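Multiheme cytochrome cf (PDB 6QVM) probably passes electrons through its eleven heme c groups to insoluble Fe(III) outside the cell while held in the S-layer. Local coordinates at residues A[100-105]-A[133-138]; A[308-311]-A[317-320]; A[617-622]-A[666-671]. All blocks are in the same frame, centred on the assembly; numbering follows the deposited sequence.

Contact 1: A[100-105]-A[133-138]; sequences LTEANV and AYFLMV
F135 reaches across to helix 102-113, where its ring meets V105 and the stem of E102. The CB of E102 comes to the edge of the ring, near its plane, 3.9 Å from F135 CE2. V105 adds a methyl: its CG1 lies 4.1 Å from F135 CD2, approaching obliquely. That methyl is anti to the backbone N (chi1 176°). V105 and F135 both set out toward each other's helix, and a branched aliphatic residue suits a place against a flat ring. All three residues are buried, and F135 also touches I127 in the loop.

E102 does two jobs. Its methylene carbons serve as packing surface, while the extended chain carries the carboxylate past the ring, the two planes 74° apart. There OE1 forms a salt bridge with R131 and OE2 accepts a hydrogen bond from the backbone N of S124, which gives this buried charge polar partners.

The other side of helix 102-113 is much looser. A103, a small residue with no need of cover, is exposed and its CB points away from F135. T101 and N104 are partly exposed. T101 is the N-cap, its OG1 accepting from the backbone N of N104 at 2.8 Å in a nearly straight bond (172°), as suits a short hydroxyl side chain, and N104 ND2 turns back to the carbonyl of P99.

Helix 199-212 meets both segments as well, touching L100 and L136. Three helices gathered in this way, one of them begun by a threonine N-cap, are consistent with the helical core of an S-layer-homology type of domain, probably the S-layer-binding module of this cytochrome.

Contact 2: A[308-311]-A[317-320]; sequences QNWL and CHVT. With HEC (heme c), chain H.
An indole N-H aimed at the back of a heme histidine is the oddity here: W310 NE1 donates a weak hydrogen bond to H318 ND1 at 3.3 Å, bent to 147°. The two rings meet rim to rim, planes 33° apart, each nitrogen near the plane of the other ring. With chi1 of W310 at 163°, CG lies opposite the backbone N and carries the indole to the histidine, while the benzo end meets V319, whose CG1 is 3.9 Å from W310 CZ2. Tryptophan suits this buried place, offering a broad apolar surface to V319 and one N-H to the histidine; V247 touches both W310 and H318.

C317 and H318 are the last two residues of a CXXCH heme-binding motif. The thioether joins C317 SG to heme CAC at 1.9 Å, and the imidazole stands with the iron in its plane, although H318 NE2 is modelled 2.9 Å from heme FE, long for a coordinate bond. A leucine in place of H318 would probably leave this face of the iron without its nitrogen and W310 NE1 without its acceptor. Q308 NE2 also lies 3.6 Å from heme CBB.

Contact 3: A[617-622]-A[666-671]; sequences DTRVNN and LLLDKA
Two helices pack side by side in a small helical cluster near the C-terminal end of the chain. Helix 606-628 and helix 661-672 run in broadly the same direction, their short axes crossing at 32° with a closest approach of 10.7 Å. Helix 641-652 joins them: V620 touches its V650, while L667 and A671 both touch its L646.

L668 is the wedge between the two segments. Its CB points toward helix 606-628, and the leucine fork divides: CD2 meets V620 CG1 at 3.5 Å, the apolar heart of the contact, while CD1 lies 3.7 Å from R619 CB. Leucine suits the place because one branch can pack on a valine while the other runs along the aliphatic stem of an arginine.

R619 then passes over L668 on the way to its charge partner. The chain is straight as far as CD and bends at chi3 (60°), which lays one guanidinium face over the leucine, with CB and CD1 of L668 beneath it. Arginine can do both: its flat group tolerates an apolar residue against a face while its edge keeps the N-H groups for acceptors. D669, exposed at the margin, comes to that edge, its carboxylate turned 25° from the guanidinium plane. E672, one turn on from L668, forms a second salt bridge with the same NH2, so two acidic groups probably share this one positive charge and steady the rotation of the guanidinium. The hydrogen bond from R619 NH2 to D669 OD1 is modelled at 2.5 Å, bent to 139°, a length too short to be taken at face value.

Overall arrangement
The three contacts follow one another along the chain and nowhere touch. Contact 1 and contact 3 lie on opposite sides of the chain's centre, their centres about 88 Å apart, in helical regions of the elongated molecule. Contact 2 lies nearer the middle, about 45 Å centre to centre from contact 1 and about 56 Å from contact 3. It alone holds a heme through its own residues, and the side chain of H318 is also about 4 Å from a second heme, as befits closely spaced electron carriers. In contact 3 the R619 side chain is about 10 Å from another heme, whereas contact 1 belongs to the probable S-layer anchor.

Contact 1: A[100-105]-A[133-138]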
loop_
_atom_site.group_PDB
_atom_site.type_symbol
_atom_site.label_atom_id
_atom_site.label_comp_id
_atom_site.label_asym_id
_atom_site.label_seq_id
_atom_site.Cartn_x
_atom_site.Cartn_y
_atom_site.Cartn_z
ATOM N N LEU A 100 -35.739 22.879 4.692
ATOM C CA LEU A 100 -35.365 23.979 3.803
ATOM C C LEU A 100 -34.817 25.162 4.602
ATOM O O LEU A 100 -35.340 26.279 4.578
ATOM C CB LEU A 100 -36.559 24.397 2.951
ATOM C CG LEU A 100 -37.028 23.414 1.878
ATOM C CD1 LEU A 100 -38.280 23.953 1.204
ATOM C CD2 LEU A 100 -35.924 23.178 0.857
ATOM N N THR A 101 -33.738 24.889 5.328
ATOM C CA THR A 101 -33.044 25.936 6.053
ATOM C C THR A 101 -32.041 26.630 5.139
ATOM O O THR A 101 -31.612 26.089 4.116
ATOM C CB THR A 101 -32.314 25.366 7.267
ATOM O OG1 THR A 101 -31.157 24.648 6.825
ATOM C CG2 THR A 101 -33.224 24.419 8.046
ATOM N N GLU A 102 -31.677 27.856 5.522
ATOM C CA GLU A 102 -30.568 28.523 4.851
ATOM C C GLU A 102 -29.315 27.666 4.919
ATOM O O GLU A 102 -28.533 27.617 3.965
ATOM C CB GLU A 102 -30.305 29.889 5.477
ATOM C CG GLU A 102 -31.442 30.860 5.370
ATOM C CD GLU A 102 -30.993 32.280 5.655
ATOM O OE1 GLU A 102 -31.611 33.223 5.114
ATOM O OE2 GLU A 102 -30.014 32.442 6.420
ATOM N N ALA A 103 -29.117 26.976 6.045
ATOM C CA ALA A 103 -27.939 26.134 6.229
ATOM C C ALA A 103 -27.884 25.025 5.180
ATOM O O ALA A 103 -26.881 24.867 4.473
ATOM C CB ALA A 103 -27.937 25.553 7.642
ATOM N N ASN A 104 -28.970 24.257 5.051
ATOM C CA ASN A 104 -28.988 23.149 4.099
ATOM C C ASN A 104 -28.799 23.637 2.667
ATOM O O ASN A 104 -28.104 22.993 1.872
ATOM C CB ASN A 104 -30.291 22.361 4.225
ATOM C CG ASN A 104 -30.341 21.519 5.478
ATOM O OD1 ASN A 104 -29.311 21.201 6.075
ATOM N ND2 ASN A 104 -31.544 21.139 5.880
ATOM N N VAL A 105 -29.397 24.780 2.323
ATOM C CA VAL A 105 -29.243 25.315 0.974
ATOM C C VAL A 105 -27.794 25.714 0.716
ATOM O O VAL A 105 -27.238 25.428 -0.351
ATOM C CB VAL A 105 -30.207 26.493 0.752
ATOM C CG1 VAL A 105 -29.982 27.116 -0.615
ATOM C CG2 VAL A 105 -31.644 26.033 0.898
ATOM N N ALA A 133 -32.423 33.814 -3.886
ATOM C CA ALA A 133 -31.882 34.529 -5.036
ATOM C C ALA A 133 -30.468 35.028 -4.765
ATOM O O ALA A 133 -29.649 35.103 -5.689
ATOM C CB ALA A 133 -32.798 35.693 -5.410
ATOM N N TYR A 134 -30.165 35.368 -3.512
ATOM C CA TYR A 134 -28.816 35.790 -3.149
ATOM C C TYR A 134 -27.847 34.614 -3.188
ATOM O O TYR A 134 -26.818 34.663 -3.875
ATOM C CB TYR A 134 -28.839 36.437 -1.764
ATOM C CG TYR A 134 -27.484 36.832 -1.219
ATOM C CD1 TYR A 134 -26.716 37.809 -1.846
ATOM C CD2 TYR A 134 -26.987 36.252 -0.056
ATOM C CE1 TYR A 134 -25.482 38.183 -1.338
ATOM C CE2 TYR A 134 -25.759 36.616 0.460
ATOM C CZ TYR A 134 -25.010 37.582 -0.182
ATOM O OH TYR A 134 -23.786 37.944 0.332
ATOM N N PHE A 135 -28.169 33.539 -2.456
ATOM C CA PHE A 135 -27.339 32.337 -2.477
ATOM C C PHE A 135 -27.125 31.847 -3.902
ATOM O O PHE A 135 -26.044 31.354 -4.244
ATOM C CB PHE A 135 -27.976 31.226 -1.639
ATOM C CG PHE A 135 -28.038 31.522 -0.178
ATOM C CD1 PHE A 135 -27.116 32.366 0.415
ATOM C CD2 PHE A 135 -29.013 30.941 0.609
ATOM C CE1 PHE A 135 -27.176 32.632 1.776
ATOM C CE2 PHE A 135 -29.075 31.200 1.975
ATOM C CZ PHE A 135 -28.156 32.048 2.555
ATOM N N LEU A 136 -28.150 31.972 -4.749
ATOM C CA LEU A 136 -28.014 31.552 -6.139
ATOM C C LEU A 136 -27.023 32.426 -6.896
ATOM O O LEU A 136 -26.331 31.943 -7.801
ATOM C CB LEU A 136 -29.375 31.581 -6.829
ATOM C CG LEU A 136 -29.421 30.919 -8.204
ATOM C CD1 LEU A 136 -29.012 29.459 -8.110
ATOM C CD2 LEU A 136 -30.805 31.049 -8.791
ATOM N N MET A 137 -26.935 33.706 -6.538
ATOM C CA MET A 137 -25.971 34.586 -7.187
ATOM C C MET A 137 -24.547 34.220 -6.791
ATOM O O MET A 137 -23.649 34.174 -7.640
ATOM C CB MET A 137 -26.277 36.039 -6.833
ATOM C CG MET A 137 -25.234 37.017 -7.315
ATOM S SD MET A 137 -25.335 38.579 -6.427
ATOM C CE MET A 137 -24.912 38.044 -4.774
ATOM N N VAL A 138 -24.323 33.964 -5.500
ATOM C CA VAL A 138 -23.015 33.505 -5.032
ATOM C C VAL A 138 -22.630 32.212 -5.738
ATOM O O VAL A 138 -21.570 32.112 -6.366
ATOM C CB VAL A 138 -23.020 33.317 -3.506
ATOM C CG1 VAL A 138 -21.669 32.814 -3.033
ATOM C CG2 VAL A 138 -23.403 34.604 -2.803
#

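Contact 2: A[308-311]-A[317-320]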
loop_
_atom_site.group_PDB
_atom_site.type_symbol
_atom_site.label_atom_id
_atom_site.label_comp_id
_atom_site.label_asym_id
_atom_site.label_seq_id
_atom_site.Cartn_x
_atom_site.Cartn_y
_atom_site.Cartn_z
ATOM N N GLN A 308 21.954 16.764 -10.056
ATOM C CA GLN A 308 21.058 16.275 -11.092
ATOM C C GLN A 308 19.801 17.136 -11.183
ATOM O O GLN A 308 19.460 17.897 -10.273
ATOM C CB GLN A 308 20.657 14.818 -10.834
ATOM C CG GLN A 308 21.813 13.842 -10.678
ATOM C CD GLN A 308 22.304 13.736 -9.249
ATOM O OE1 GLN A 308 22.314 14.719 -8.508
ATOM N NE2 GLN A 308 22.713 12.536 -8.853
ATOM N N ASN A 309 19.118 17.016 -12.320
ATOM C CA ASN A 309 17.767 17.542 -12.471
ATOM C C ASN A 309 16.814 16.526 -11.854
ATOM O O ASN A 309 16.682 15.403 -12.352
ATOM C CB ASN A 309 17.446 17.804 -13.941
ATOM C CG ASN A 309 16.097 18.490 -14.138
ATOM O OD1 ASN A 309 15.106 18.150 -13.486
ATOM N ND2 ASN A 309 16.057 19.456 -15.049
ATOM N N TRP A 310 16.148 16.924 -10.766
ATOM C CA TRP A 310 15.287 15.996 -10.042
ATOM C C TRP A 310 14.102 15.573 -10.894
ATOM O O TRP A 310 13.718 14.399 -10.903
ATOM C CB TRP A 310 14.809 16.625 -8.734
ATOM C CG TRP A 310 13.619 15.936 -8.136
ATOM C CD1 TRP A 310 13.624 14.813 -7.356
ATOM C CD2 TRP A 310 12.247 16.320 -8.277
ATOM N NE1 TRP A 310 12.341 14.478 -7.001
ATOM C CE2 TRP A 310 11.475 15.389 -7.550
ATOM C CE3 TRP A 310 11.595 17.367 -8.940
ATOM C CZ2 TRP A 310 10.088 15.470 -7.471
ATOM C CZ3 TRP A 310 10.215 17.445 -8.859
ATOM C CH2 TRP A 310 9.477 16.500 -8.134
ATOM N N LEU A 311 13.518 16.517 -11.630
ATOM C CA LEU A 311 12.338 16.204 -12.431
ATOM C C LEU A 311 12.662 15.211 -13.539
ATOM O O LEU A 311 11.869 14.305 -13.823
ATOM C CB LEU A 311 11.754 17.490 -13.008
ATOM C CG LEU A 311 10.383 17.429 -13.677
ATOM C CD1 LEU A 311 9.324 16.929 -12.711
ATOM C CD2 LEU A 311 10.006 18.802 -14.219
ATOM N N CYS A 317 10.028 8.204 -9.731
ATOM C CA CYS A 317 9.804 7.277 -8.632
ATOM C C CYS A 317 9.352 7.988 -7.364
ATOM O O CYS A 317 9.083 7.321 -6.362
ATOM C CB CYS A 317 11.070 6.460 -8.350
ATOM S SG CYS A 317 11.624 5.460 -9.743
ATOM N N HIS A 318 9.244 9.316 -7.389
ATOM C CA HIS A 318 8.953 10.093 -6.195
ATOM C C HIS A 318 7.591 10.776 -6.237
ATOM O O HIS A 318 7.204 11.404 -5.249
ATOM C CB HIS A 318 10.048 11.142 -5.952
ATOM C CG HIS A 318 11.428 10.582 -5.832
ATOM N ND1 HIS A 318 12.548 11.386 -5.798
ATOM C CD2 HIS A 318 11.877 9.305 -5.752
ATOM C CE1 HIS A 318 13.628 10.627 -5.698
ATOM N NE2 HIS A 318 13.249 9.360 -5.655
ATOM N N VAL A 319 6.846 10.655 -7.335
ATOM C CA VAL A 319 5.570 11.337 -7.492
ATOM C C VAL A 319 4.554 10.379 -8.100
ATOM O O VAL A 319 4.872 9.260 -8.506
ATOM C CB VAL A 319 5.687 12.618 -8.347
ATOM C CG1 VAL A 319 6.677 13.597 -7.708
ATOM C CG2 VAL A 319 6.099 12.266 -9.756
ATOM N N THR A 320 3.307 10.839 -8.141
ATOM C CA THR A 320 2.175 10.033 -8.571
ATOM C C THR A 320 1.308 10.855 -9.509
ATOM O O THR A 320 1.191 12.073 -9.354
ATOM C CB THR A 320 1.341 9.573 -7.365
ATOM O OG1 THR A 320 2.171 8.841 -6.457
ATOM C CG2 THR A 320 0.169 8.690 -7.815
HETATM FE FE HEC H . 15.488 7.622 -4.872
HETATM C CHA HEC H . 15.191 6.490 -1.609
HETATM C CHB HEC H . 17.095 10.432 -3.703
HETATM C CHC HEC H . 16.031 8.653 -8.117
HETATM C CHD HEC H . 13.525 5.071 -6.016
HETATM N NA HEC H . 16.041 8.329 -3.008
HETATM C C1A HEC H . 15.790 7.716 -1.794
HETATM C C2A HEC H . 16.293 8.577 -0.742
HETATM C C3A HEC H . 16.821 9.666 -1.313
HETATM C C4A HEC H . 16.674 9.530 -2.750
HETATM C CMA HEC H . 17.463 10.853 -0.566
HETATM C CAA HEC H . 16.234 8.264 0.770
HETATM C CBA HEC H . 17.451 7.395 1.097
HETATM C CGA HEC H . 17.539 7.130 2.579
HETATM O O1A HEC H . 16.568 6.579 3.169
HETATM O O2A HEC H . 18.606 7.458 3.161
HETATM N NB HEC H . 16.360 9.253 -5.753
HETATM C C1B HEC H . 17.053 10.240 -5.072
HETATM C C2B HEC H . 17.723 11.063 -6.057
HETATM C C3B HEC H . 17.431 10.579 -7.283
HETATM C C4B HEC H . 16.565 9.429 -7.110
HETATM C CMB HEC H . 18.593 12.288 -5.702
HETATM C CAB HEC H . 17.900 11.117 -8.658
HETATM C CBB HEC H . 19.441 11.080 -8.796
HETATM N NC HEC H . 14.867 6.998 -6.715
HETATM C C1C HEC H . 15.231 7.543 -7.933
HETATM C C2C HEC H . 14.655 6.732 -8.989
HETATM C C3C HEC H . 13.960 5.734 -8.410
HETATM C C4C HEC H . 14.084 5.891 -6.971
HETATM C CMC HEC H . 14.811 7.011 -10.499
HETATM C CAC HEC H . 13.139 4.614 -9.096
HETATM C CBC HEC H . 14.060 3.687 -9.914
HETATM N ND HEC H . 14.495 6.053 -3.949
HETATM C C1D HEC H . 13.789 5.089 -4.659
HETATM C C2D HEC H . 13.359 4.068 -3.739
HETATM C C3D HEC H . 13.875 4.504 -2.356
HETATM C C4D HEC H . 14.569 5.747 -2.589
HETATM C CMD HEC H . 12.535 2.827 -4.134
HETATM C CAD HEC H . 13.710 3.792 -0.993
HETATM C CBD HEC H . 14.252 2.362 -1.071
HETATM C CGD HEC H . 15.756 2.368 -1.019
HETATM O O1D HEC H . 16.326 3.415 -0.635
HETATM O O2D HEC H . 16.389 1.338 -1.355
#

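Contact 3: A[617-622]-A[666-671]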
loop_
_atom_site.group_PDB
_atom_site.type_symbol
_atom_site.label_atom_id
_atom_site.label_comp_id
_atom_site.label_asym_id
_atom_site.label_seq_id
_atom_site.Cartn_x
_atom_site.Cartn_y
_atom_site.Cartn_z
ATOM N N ASP A 617 31.866 -29.335 8.365
ATOM C CA ASP A 617 31.448 -30.211 7.269
ATOM C C ASP A 617 32.085 -31.588 7.395
ATOM O O ASP A 617 31.412 -32.614 7.260
ATOM C CB ASP A 617 31.804 -29.582 5.921
ATOM C CG ASP A 617 31.001 -28.326 5.630
ATOM O OD1 ASP A 617 29.839 -28.237 6.090
ATOM O OD2 ASP A 617 31.537 -27.434 4.939
ATOM N N THR A 618 33.396 -31.621 7.629
ATOM C CA THR A 618 34.123 -32.863 7.859
ATOM C C THR A 618 33.428 -33.725 8.902
ATOM O O THR A 618 33.107 -34.893 8.660
ATOM C CB THR A 618 35.547 -32.538 8.313
ATOM O OG1 THR A 618 36.240 -31.883 7.250
ATOM C CG2 THR A 618 36.275 -33.799 8.733
ATOM N N ARG A 619 33.134 -33.126 10.057
ATOM C CA ARG A 619 32.683 -33.918 11.196
ATOM C C ARG A 619 31.274 -34.458 11.000
ATOM O O ARG A 619 30.963 -35.540 11.506
ATOM C CB ARG A 619 32.781 -33.101 12.484
ATOM C CG ARG A 619 34.215 -32.894 12.969
ATOM C CD ARG A 619 34.240 -32.115 14.277
ATOM N NE ARG A 619 33.516 -32.817 15.337
ATOM C CZ ARG A 619 33.292 -32.325 16.554
ATOM N NH1 ARG A 619 33.727 -31.111 16.872
ATOM N NH2 ARG A 619 32.643 -33.056 17.457
ATOM N N VAL A 620 30.407 -33.736 10.284
ATOM C CA VAL A 620 29.074 -34.286 10.049
ATOM C C VAL A 620 29.121 -35.379 8.988
ATOM O O VAL A 620 28.453 -36.407 9.124
ATOM C CB VAL A 620 28.047 -33.194 9.682
ATOM C CG1 VAL A 620 27.377 -32.647 10.929
ATOM C CG2 VAL A 620 28.667 -32.083 8.849
ATOM N N ASN A 621 29.910 -35.187 7.925
ATOM C CA ASN A 621 29.981 -36.193 6.868
ATOM C C ASN A 621 30.475 -37.532 7.403
ATOM O O ASN A 621 29.922 -38.585 7.070
ATOM C CB ASN A 621 30.882 -35.705 5.737
ATOM C CG ASN A 621 30.206 -34.677 4.853
ATOM O OD1 ASN A 621 28.985 -34.674 4.703
ATOM N ND2 ASN A 621 31.003 -33.808 4.247
ATOM N N ASN A 622 31.498 -37.509 8.258
ATOM C CA ASN A 622 32.052 -38.726 8.836
ATOM C C ASN A 622 31.133 -39.354 9.877
ATOM O O ASN A 622 31.447 -40.435 10.386
ATOM C CB ASN A 622 33.425 -38.420 9.440
ATOM C CG ASN A 622 34.346 -37.712 8.464
ATOM O OD1 ASN A 622 33.912 -37.263 7.405
ATOM N ND2 ASN A 622 35.620 -37.606 8.816
ATOM N N LEU A 666 28.420 -29.282 20.819
ATOM C CA LEU A 666 27.718 -30.161 21.747
ATOM C C LEU A 666 26.838 -31.162 21.018
ATOM O O LEU A 666 26.493 -32.200 21.593
ATOM C CB LEU A 666 26.878 -29.333 22.726
ATOM C CG LEU A 666 26.312 -30.021 23.975
ATOM C CD1 LEU A 666 27.256 -29.891 25.170
ATOM C CD2 LEU A 666 24.928 -29.474 24.306
ATOM N N LEU A 667 26.463 -30.870 19.769
ATOM C CA LEU A 667 25.692 -31.833 18.989
ATOM C C LEU A 667 26.600 -32.856 18.318
ATOM O O LEU A 667 26.260 -34.041 18.253
ATOM C CB LEU A 667 24.834 -31.113 17.944
ATOM C CG LEU A 667 23.497 -30.534 18.400
ATOM C CD1 LEU A 667 22.619 -30.193 17.202
ATOM C CD2 LEU A 667 22.778 -31.489 19.342
ATOM N N LEU A 668 27.753 -32.420 17.811
ATOM C CA LEU A 668 28.655 -33.342 17.129
ATOM C C LEU A 668 29.347 -34.277 18.116
ATOM O O LEU A 668 29.574 -35.453 17.810
ATOM C CB LEU A 668 29.679 -32.557 16.313
ATOM C CG LEU A 668 29.102 -31.783 15.128
ATOM C CD1 LEU A 668 30.215 -31.153 14.305
ATOM C CD2 LEU A 668 28.242 -32.696 14.277
ATOM N N ASP A 669 29.679 -33.774 19.308
ATOM C CA ASP A 669 30.302 -34.616 20.325
ATOM C C ASP A 669 29.326 -35.662 20.849
ATOM O O ASP A 669 29.665 -36.847 20.943
ATOM C CB ASP A 669 30.846 -33.753 21.461
ATOM C CG ASP A 669 32.068 -32.955 21.045
ATOM O OD1 ASP A 669 32.551 -33.144 19.905
ATOM O OD2 ASP A 669 32.536 -32.130 21.854
ATOM N N LYS A 670 28.106 -35.243 21.185
ATOM C CA LYS A 670 27.076 -36.183 21.594
ATOM C C LYS A 670 26.616 -37.071 20.450
ATOM O O LYS A 670 25.781 -37.948 20.669
ATOM C CB LYS A 670 25.886 -35.421 22.190
ATOM N N ALA A 671 27.116 -36.856 19.232
ATOM C CA ALA A 671 26.836 -37.747 18.113
ATOM C C ALA A 671 28.027 -38.602 17.719
ATOM O O ALA A 671 27.835 -39.698 17.191
ATOM C CB ALA A 671 26.368 -36.964 16.886
#